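Local coordinates for esterase (Capnocytophaga ochracea, PDB 4W9R), which is of unknown function but, as a putative esterase of Capnocytophaga ochracea, probably hydrolyses ester bonds, at the interface of chains A and B. Numbering follows the deposited sequence. Chains: chain A/B, Uncharacterized protein.

The interface of chains A and B. Residues chain A 45-46, 49, 218-219, 221-222; chain B 53, 56-57, 60, 62, 226.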
ATOM      1  N   THR A  45     -12.019   5.409   3.441  1.00 35.46           N
ATOM      2  CA  THR A  45     -10.630   5.588   3.027  1.00 34.69           C
ATOM      3  C   THR A  45      -9.937   4.240   2.811  1.00 43.84           C
ATOM      4  O   THR A  45      -9.468   3.941   1.712  1.00 53.65           O
ATOM      5  CB  THR A  45      -9.825   6.413   4.052  1.00 35.85           C
ATOM      6  OG1 THR A  45      -9.967   5.837   5.356  1.00 48.72           O
ATOM      7  CG2 THR A  45     -10.313   7.853   4.079  1.00 29.50           C
ATOM      8  N   LEU A  46      -9.851   3.447   3.877  1.00 34.96           N
ATOM      9  CA  LEU A  46      -9.048   2.223   3.895  1.00 38.44           C
ATOM     10  C   LEU A  46      -9.524   1.050   3.025  1.00 36.80           C
ATOM     11  O   LEU A  46      -8.762   0.109   2.808  1.00 41.12           O
ATOM     12  CB  LEU A  46      -8.926   1.725   5.337  1.00 31.51           C
ATOM     13  CG  LEU A  46      -8.208   2.635   6.331  1.00 31.38           C
ATOM     14  CD1 LEU A  46      -8.118   1.962   7.692  1.00 31.82           C
ATOM     15  CD2 LEU A  46      -6.825   2.998   5.820  1.00 33.19           C
ATOM     16  N   PRO A  49      -7.492   0.447  -0.583  1.00 44.30           N
ATOM     17  CA  PRO A  49      -6.125  -0.054  -0.393  1.00 38.52           C
ATOM     18  C   PRO A  49      -6.072  -1.479   0.155  1.00 33.12           C
ATOM     19  O   PRO A  49      -5.247  -2.267  -0.301  1.00 37.56           O
ATOM     20  CB  PRO A  49      -5.529   0.933   0.616  1.00 31.65           C
ATOM     21  CG  PRO A  49      -6.290   2.185   0.398  1.00 34.36           C
ATOM     22  CD  PRO A  49      -7.690   1.740   0.101  1.00 34.05           C
ATOM     23  N   ASN A 218      -0.645   9.415   6.899  1.00 28.94           N
ATOM     24  CA  ASN A 218      -1.380   8.691   5.869  1.00 28.53           C
ATOM     25  C   ASN A 218      -0.500   7.712   5.100  1.00 38.61           C
ATOM     26  O   ASN A 218      -0.947   6.627   4.724  1.00 30.69           O
ATOM     27  CB  ASN A 218      -2.040   9.674   4.905  1.00 27.12           C
ATOM     28  CG  ASN A 218      -3.187  10.429   5.546  1.00 37.31           C
ATOM     29  OD1 ASN A 218      -3.949   9.867   6.332  1.00 36.70           O
ATOM     30  ND2 ASN A 218      -3.311  11.711   5.219  1.00 40.02           N
ATOM     31  N   ALA A 219       0.752   8.095   4.876  1.00 35.17           N
ATOM     32  CA  ALA A 219       1.702   7.219   4.202  1.00 33.11           C
ATOM     33  C   ALA A 219       2.057   6.032   5.091  1.00 33.94           C
ATOM     34  O   ALA A 219       2.282   4.925   4.606  1.00 37.71           O
ATOM     35  CB  ALA A 219       2.952   7.986   3.812  1.00 29.61           C
ATOM     36  N   LYS A 221       0.092   4.622   7.379  1.00 18.07           N
ATOM     37  CA  LYS A 221      -1.045   3.712   7.458  1.00 30.83           C
ATOM     38  C   LYS A 221      -1.066   2.734   6.284  1.00 37.23           C
ATOM     39  O   LYS A 221      -1.400   1.562   6.456  1.00 36.83           O
ATOM     40  CB  LYS A 221      -2.355   4.500   7.520  1.00 31.33           C
ATOM     41  CG  LYS A 221      -2.503   5.337   8.780  1.00 31.42           C
ATOM     42  CD  LYS A 221      -3.940   5.783   8.993  1.00 30.95           C
ATOM     43  CE  LYS A 221      -4.358   6.834   7.984  1.00 26.66           C
ATOM     44  NZ  LYS A 221      -5.793   7.202   8.143  1.00 33.44           N
ATOM     45  N   LEU A 222      -0.705   3.215   5.097  1.00 33.55           N
ATOM     46  CA  LEU A 222      -0.621   2.354   3.922  1.00 32.27           C
ATOM     47  C   LEU A 222       0.426   1.269   4.124  1.00 33.78           C
ATOM     48  O   LEU A 222       0.186   0.096   3.838  1.00 29.19           O
ATOM     49  CB  LEU A 222      -0.286   3.166   2.671  1.00 25.02           C
ATOM     50  CG  LEU A 222      -1.388   4.054   2.099  1.00 30.87           C
ATOM     51  CD1 LEU A 222      -0.903   4.742   0.834  1.00 29.18           C
ATOM     52  CD2 LEU A 222      -2.644   3.241   1.828  1.00 28.14           C
TER
HETATM   53  N   MSE B  53      -3.841   3.792  -4.203  1.00 24.08           N
HETATM   54  CA  MSE B  53      -3.062   4.671  -3.337  1.00 27.68           C
HETATM   55  C   MSE B  53      -3.080   6.134  -3.794  1.00 32.55           C
HETATM   56  O   MSE B  53      -2.976   7.036  -2.966  1.00 44.09           O
HETATM   57  CB  MSE B  53      -1.619   4.170  -3.223  1.00 16.35           C
HETATM   58  CG  MSE B  53      -1.484   2.881  -2.410  1.00 28.13           C
HETATM   59 SE   MSE B  53       0.360   2.312  -2.096  1.00 59.34          SE
HETATM   60  CE  MSE B  53       0.046   0.434  -1.670  1.00 60.16           C
ATOM     61  N   TYR B  56      -6.335   7.308  -2.581  1.00 28.01           N
ATOM     62  CA  TYR B  56      -6.193   7.432  -1.137  1.00 29.09           C
ATOM     63  C   TYR B  56      -5.594   8.785  -0.762  1.00 32.61           C
ATOM     64  O   TYR B  56      -6.167   9.530   0.031  1.00 36.00           O
ATOM     65  CB  TYR B  56      -5.327   6.283  -0.614  1.00 30.96           C
ATOM     66  CG  TYR B  56      -4.937   6.351   0.845  1.00 22.91           C
ATOM     67  CD1 TYR B  56      -5.754   5.812   1.831  1.00 25.73           C
ATOM     68  CD2 TYR B  56      -3.728   6.914   1.233  1.00 25.22           C
ATOM     69  CE1 TYR B  56      -5.387   5.854   3.162  1.00 24.35           C
ATOM     70  CE2 TYR B  56      -3.355   6.964   2.560  1.00 25.15           C
ATOM     71  CZ  TYR B  56      -4.186   6.432   3.520  1.00 33.25           C
ATOM     72  OH  TYR B  56      -3.810   6.481   4.841  1.00 35.31           O
ATOM     73  N   TYR B  57      -4.442   9.097  -1.347  1.00 30.75           N
ATOM     74  CA  TYR B  57      -3.763  10.361  -1.089  1.00 30.05           C
ATOM     75  C   TYR B  57      -4.587  11.561  -1.546  1.00 40.06           C
ATOM     76  O   TYR B  57      -4.529  12.629  -0.939  1.00 43.95           O
ATOM     77  CB  TYR B  57      -2.397  10.377  -1.776  1.00 21.29           C
ATOM     78  CG  TYR B  57      -1.342   9.564  -1.062  1.00 21.83           C
ATOM     79  CD1 TYR B  57      -1.218   9.615   0.320  1.00 22.65           C
ATOM     80  CD2 TYR B  57      -0.472   8.743  -1.769  1.00 18.45           C
ATOM     81  CE1 TYR B  57      -0.254   8.875   0.980  1.00 22.22           C
ATOM     82  CE2 TYR B  57       0.496   7.997  -1.118  1.00 27.46           C
ATOM     83  CZ  TYR B  57       0.601   8.069   0.257  1.00 30.61           C
ATOM     84  OH  TYR B  57       1.560   7.332   0.912  1.00 29.61           O
ATOM     85  N   PHE B  60      -7.212  12.592   0.978  1.00 28.43           N
ATOM     86  CA  PHE B  60      -6.628  13.296   2.115  1.00 29.80           C
ATOM     87  C   PHE B  60      -6.014  14.627   1.694  1.00 34.20           C
ATOM     88  O   PHE B  60      -5.409  15.326   2.508  1.00 34.55           O
ATOM     89  CB  PHE B  60      -5.573  12.428   2.806  1.00 25.46           C
ATOM     90  CG  PHE B  60      -6.150  11.331   3.654  1.00 32.03           C
ATOM     91  CD1 PHE B  60      -6.802  11.626   4.841  1.00 31.72           C
ATOM     92  CD2 PHE B  60      -6.033  10.006   3.271  1.00 35.84           C
ATOM     93  CE1 PHE B  60      -7.334  10.619   5.627  1.00 29.47           C
ATOM     94  CE2 PHE B  60      -6.562   8.994   4.054  1.00 38.98           C
ATOM     95  CZ  PHE B  60      -7.213   9.302   5.233  1.00 29.84           C
ATOM     96  N   GLU B  62      -3.497  15.141  -0.139  1.00 34.70           N
ATOM     97  CA  GLU B  62      -2.042  15.082  -0.234  1.00 31.25           C
ATOM     98  C   GLU B  62      -1.573  14.935  -1.682  1.00 31.00           C
ATOM     99  O   GLU B  62      -0.380  15.028  -1.969  1.00 40.22           O
ATOM    100  CB  GLU B  62      -1.501  13.931   0.614  1.00 29.90           C
ATOM    101  CG  GLU B  62      -1.857  14.031   2.085  1.00 35.14           C
ATOM    102  CD  GLU B  62      -1.193  12.954   2.920  1.00 55.09           C
ATOM    103  OE1 GLU B  62      -0.400  12.167   2.360  1.00 73.80           O
ATOM    104  OE2 GLU B  62      -1.463  12.895   4.139  1.00 51.39           O
ATOM    105  N   ALA B 226       3.924   3.583  -1.704  1.00 30.12           N
ATOM    106  CA  ALA B 226       3.375   4.490  -0.703  1.00 35.95           C
ATOM    107  C   ALA B 226       4.352   5.615  -0.375  1.00 35.00           C
ATOM    108  O   ALA B 226       3.972   6.783  -0.319  1.00 35.43           O
ATOM    109  CB  ALA B 226       3.010   3.724   0.557  1.00 14.45           C
TER
HETATM  110  O   HOH W   1      -0.140  12.437   6.379  1.00 36.62           O
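This is a two-fold symmetric helix-to-helix interface between two copies of the protein, and the patch forms part of the seam that joins them in the deposited pair, which may or may not be the biological form. B:Tyr56 reaches from its helix into chain A, with its CG anti to the backbone N (chi1 173°). The phenol OH of B:Tyr56 donates to the main-chain O of A:Asn218 at 2.9 Å. The bond lies in the carbonyl plane, on a lone pair. A:Leu222 meets B:Tyr56 tip to tip, its methyl CD2 over the centre of one face of the ring, 3.7 Å from the centroid. B:Phe60 CE2 lies against the opposite face, towards the rim. The ring is thus gripped on both faces and tied at its tip. An alanine in place of B:Tyr56 removes the phenol, so the bond to A:Asn218 O and the face under A:Leu222 CD2 go with it, and this part of the seam would probably be held more loosely. The other methyl of A:Leu222, CD1, packs between B:Met53 CG, a selenomethionine carbon at 3.8 Å, and B:Tyr57 CZ at 3.7 Å. Within chain B, B:Tyr57 OH donates to B:Ala226 O at 2.8 Å from above the carbonyl plane, which should steady that ring. The A:Asn218 amide stacks on B:Phe60, the two planes 29° apart, with OD1 over the ring centre. Its ND2 donates to the carboxylate OE2 of B:Glu62, arriving from above the carboxylate plane. A water, 2.6 Å from B:Glu62 OE2, links that carboxylate to the backbone N of A:Asn218. At the far rim of B:Phe60, A:Thr45 CG2 touches B:Phe60 CZ at 3.6 Å, its side chain crossing at about a right angle. In the fold, chain A offers the start of helix 217-232 and of helix 43-59. Chain B brings the C-terminal end of helix 43-59, the loop that follows it, and the middle of helix 217-232.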